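Local coordinates for uncharacterized HTH-type transcriptional regulator YybR (Bacillus subtilis, PDB 4A5N), which is a redox-responsive MarR/DUF24-type transcriptional regulator that probably binds DNA through a winged helix-turn-helix domain, at residues G25-I30 / P50-R55. The protein carries 1 engineered substitution. Sequence-based numbering, arbitrary orientation.
Sequences GKWKGI and PSITQR
Trp27 lays one face of its indole against the side chain of Ile52 in the winged helix-turn-helix domain of this HxlR-type regulator. Trp27 is the N-cap residue of helix 28-35. Ile52 lies in the turn between helices 42-48 and 54-66, the latter probably the recognition helix, as in related regulators. The contact therefore ties the start of one helix to the turn of the helix-turn-helix motif. Ile52 CG1 sits 3.7 Å from the centroid of the Trp27 six-membered ring, only 8° off the normal, a CH-pi contact over the face. With CG1 of Ile52 anti to the backbone N (chi1 -155°), that branch reaches over the ring. CD1 continues from there to the CD2 corner of the ring fusion, over the side facing CG and CE3, and comes within 3.6 Å of Trp27 CD2. Ile52 CB packs over the far end of the ring, 3.7 Å from Trp27 CZ3. The opposite face is covered by Lys26 CG, so aliphatic carbon lies on both faces of the six-membered ring. Met56 and Gln60 of helix 54-66 also touch Trp27, and Ile52 packs on Leu57. Ser51 OG lies at the ring edge, in the indole plane, 3.6 Å from Trp27 CH2.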
ATOM      1  N   GLY B  25       5.673  -0.215  -0.134  1.00 38.43           N
ATOM      2  CA  GLY B  25       7.036   0.300  -0.081  1.00 40.61           C
ATOM      3  C   GLY B  25       7.219   1.283  -1.229  1.00 39.93           C
ATOM      4  O   GLY B  25       6.270   1.575  -1.949  1.00 39.10           O
ATOM      5  N   LYS B  26       8.419   1.817  -1.403  1.00 38.52           N
ATOM      6  CA  LYS B  26       8.598   2.907  -2.353  1.00 38.04           C
ATOM      7  C   LYS B  26       8.617   2.549  -3.861  1.00 35.37           C
ATOM      8  O   LYS B  26       8.352   3.413  -4.709  1.00 33.89           O
ATOM      9  CB  LYS B  26       9.849   3.715  -1.967  1.00 41.82           C
ATOM     10  CG  LYS B  26      10.098   4.865  -2.910  1.00 44.92           C
ATOM     11  CD  LYS B  26      11.010   5.927  -2.305  1.00 46.23           C
ATOM     12  CE  LYS B  26      10.857   7.228  -3.065  1.00 47.26           C
ATOM     13  NZ  LYS B  26      11.245   8.372  -2.193  1.00 48.53           N
ATOM     14  N   TRP B  27       8.867   1.283  -4.196  1.00 33.27           N
ATOM     15  CA  TRP B  27       9.231   0.912  -5.547  1.00 32.68           C
ATOM     16  C   TRP B  27       8.374  -0.150  -6.171  1.00 28.64           C
ATOM     17  O   TRP B  27       8.237  -0.187  -7.371  1.00 29.23           O
ATOM     18  CB  TRP B  27      10.653   0.393  -5.544  1.00 33.95           C
ATOM     19  CG  TRP B  27      11.654   1.291  -4.863  1.00 37.32           C
ATOM     20  CD1 TRP B  27      12.268   1.095  -3.643  1.00 38.20           C
ATOM     21  CD2 TRP B  27      12.180   2.552  -5.367  1.00 40.20           C
ATOM     22  NE1 TRP B  27      13.144   2.128  -3.361  1.00 41.70           N
ATOM     23  CE2 TRP B  27      13.130   3.035  -4.366  1.00 41.89           C
ATOM     24  CE3 TRP B  27      11.973   3.302  -6.513  1.00 42.11           C
ATOM     25  CZ2 TRP B  27      13.811   4.220  -4.522  1.00 45.14           C
ATOM     26  CZ3 TRP B  27      12.680   4.490  -6.667  1.00 42.01           C
ATOM     27  CH2 TRP B  27      13.572   4.941  -5.691  1.00 44.81           C
ATOM     28  N   LYS B  28       7.829  -1.053  -5.391  1.00 27.94           N
ATOM     29  CA  LYS B  28       7.201  -2.229  -6.025  1.00 26.52           C
ATOM     30  C   LYS B  28       6.008  -1.860  -6.888  1.00 26.21           C
ATOM     31  O   LYS B  28       5.751  -2.501  -7.911  1.00 26.28           O
ATOM     32  CB  LYS B  28       6.831  -3.273  -4.971  1.00 29.36           C
ATOM     33  CG  LYS B  28       7.996  -4.114  -4.465  1.00 29.79           C
ATOM     34  CD  LYS B  28       7.613  -4.906  -3.237  1.00 30.90           C
ATOM     35  CE  LYS B  28       8.800  -5.515  -2.549  1.00 31.76           C
ATOM     36  NZ  LYS B  28       8.326  -6.382  -1.455  1.00 31.35           N
ATOM     37  N   GLY B  29       5.217  -0.889  -6.450  1.00 26.66           N
ATOM     38  CA  GLY B  29       4.053  -0.438  -7.222  1.00 27.48           C
ATOM     39  C   GLY B  29       4.394   0.036  -8.624  1.00 27.42           C
ATOM     40  O   GLY B  29       3.685  -0.268  -9.593  1.00 25.58           O
ATOM     41  N   ILE B  30       5.479   0.812  -8.717  1.00 28.17           N
ATOM     42  CA  ILE B  30       5.969   1.348  -9.970  1.00 28.99           C
ATOM     43  C   ILE B  30       6.447   0.209 -10.848  1.00 26.13           C
ATOM     44  O   ILE B  30       6.072   0.140 -12.018  1.00 25.85           O
ATOM     45  CB  ILE B  30       7.174   2.310  -9.749  1.00 31.64           C
ATOM     46  CG1 ILE B  30       6.782   3.529  -8.926  1.00 33.80           C
ATOM     47  CG2 ILE B  30       7.764   2.816 -11.075  1.00 34.33           C
ATOM     48  CD1 ILE B  30       7.975   4.341  -8.457  1.00 34.28           C
ATOM     49  N   PRO B  50      14.970   6.695 -12.238  1.00 42.93           N
ATOM     50  CA  PRO B  50      16.375   7.101 -12.157  1.00 46.02           C
ATOM     51  C   PRO B  50      16.932   7.291 -10.743  1.00 47.80           C
ATOM     52  O   PRO B  50      18.120   7.208 -10.571  1.00 44.76           O
ATOM     53  CB  PRO B  50      16.424   8.440 -12.935  1.00 47.42           C
ATOM     54  CG  PRO B  50      15.006   8.871 -13.042  1.00 47.96           C
ATOM     55  CD  PRO B  50      14.191   7.617 -13.070  1.00 43.62           C
ATOM     56  N   SER B  51      16.101   7.500  -9.729  1.00 49.39           N
ATOM     57  CA  SER B  51      16.642   7.539  -8.377  1.00 50.25           C
ATOM     58  C   SER B  51      16.810   6.151  -7.705  1.00 48.82           C
ATOM     59  O   SER B  51      17.426   6.091  -6.644  1.00 52.23           O
ATOM     60  CB  SER B  51      15.832   8.497  -7.486  1.00 51.59           C
ATOM     61  OG  SER B  51      14.494   8.056  -7.337  1.00 51.44           O
ATOM     62  N   ILE B  52      16.299   5.045  -8.274  1.00 45.31           N
ATOM     63  CA  ILE B  52      16.554   3.714  -7.651  1.00 42.51           C
ATOM     64  C   ILE B  52      18.055   3.400  -7.865  1.00 45.03           C
ATOM     65  O   ILE B  52      18.671   3.851  -8.868  1.00 44.95           O
ATOM     66  CB  ILE B  52      15.515   2.592  -8.082  1.00 39.12           C
ATOM     67  CG1 ILE B  52      15.414   1.484  -7.016  1.00 39.29           C
ATOM     68  CG2 ILE B  52      15.864   1.962  -9.412  1.00 37.56           C
ATOM     69  CD1 ILE B  52      14.345   0.407  -7.283  1.00 36.35           C
ATOM     70  N   THR B  53      18.695   2.762  -6.878  1.00 45.04           N
ATOM     71  CA  THR B  53      20.082   2.299  -7.050  1.00 44.63           C
ATOM     72  C   THR B  53      19.955   0.905  -7.614  1.00 43.42           C
ATOM     73  O   THR B  53      18.925   0.279  -7.442  1.00 39.33           O
ATOM     74  CB  THR B  53      20.910   2.225  -5.742  1.00 47.49           C
ATOM     75  OG1 THR B  53      20.492   1.098  -4.963  1.00 47.26           O
ATOM     76  CG2 THR B  53      20.816   3.526  -4.910  1.00 48.81           C
ATOM     77  N   GLN B  54      20.992   0.414  -8.280  1.00 43.51           N
ATOM     78  CA  GLN B  54      20.924  -0.921  -8.900  1.00 40.08           C
ATOM     79  C   GLN B  54      20.765  -2.062  -7.860  1.00 40.43           C
ATOM     80  O   GLN B  54      20.007  -3.013  -8.091  1.00 35.01           O
ATOM     81  CB  GLN B  54      22.127  -1.143  -9.811  1.00 41.65           C
ATOM     82  CG  GLN B  54      22.186  -0.189 -10.991  1.00 42.46           C
ATOM     83  CD  GLN B  54      23.329  -0.527 -11.922  1.00 45.29           C
ATOM     84  OE1 GLN B  54      23.370  -1.625 -12.466  1.00 45.30           O
ATOM     85  NE2 GLN B  54      24.268   0.411 -12.107  1.00 43.94           N
ATOM     86  N   ARG B  55      21.426  -1.961  -6.699  1.00 39.33           N
ATOM     87  CA  ARG B  55      21.218  -2.958  -5.619  1.00 42.34           C
ATOM     88  C   ARG B  55      19.784  -2.995  -5.078  1.00 39.40           C
ATOM     89  O   ARG B  55      19.226  -4.067  -4.838  1.00 40.08           O
ATOM     90  CB  ARG B  55      22.182  -2.751  -4.431  1.00 46.63           C
ATOM     91  CG  ARG B  55      22.468  -4.047  -3.669  1.00 50.53           C
ATOM     92  CD  ARG B  55      23.471  -3.884  -2.510  1.00 57.44           C
ATOM     93  NE  ARG B  55      24.875  -4.166  -2.861  1.00 61.34           N
ATOM     94  CZ  ARG B  55      25.405  -5.373  -3.083  1.00 64.07           C
ATOM     95  NH1 ARG B  55      24.667  -6.483  -3.052  1.00 64.94           N
ATOM     96  NH2 ARG B  55      26.701  -5.470  -3.368  1.00 68.55           N
TER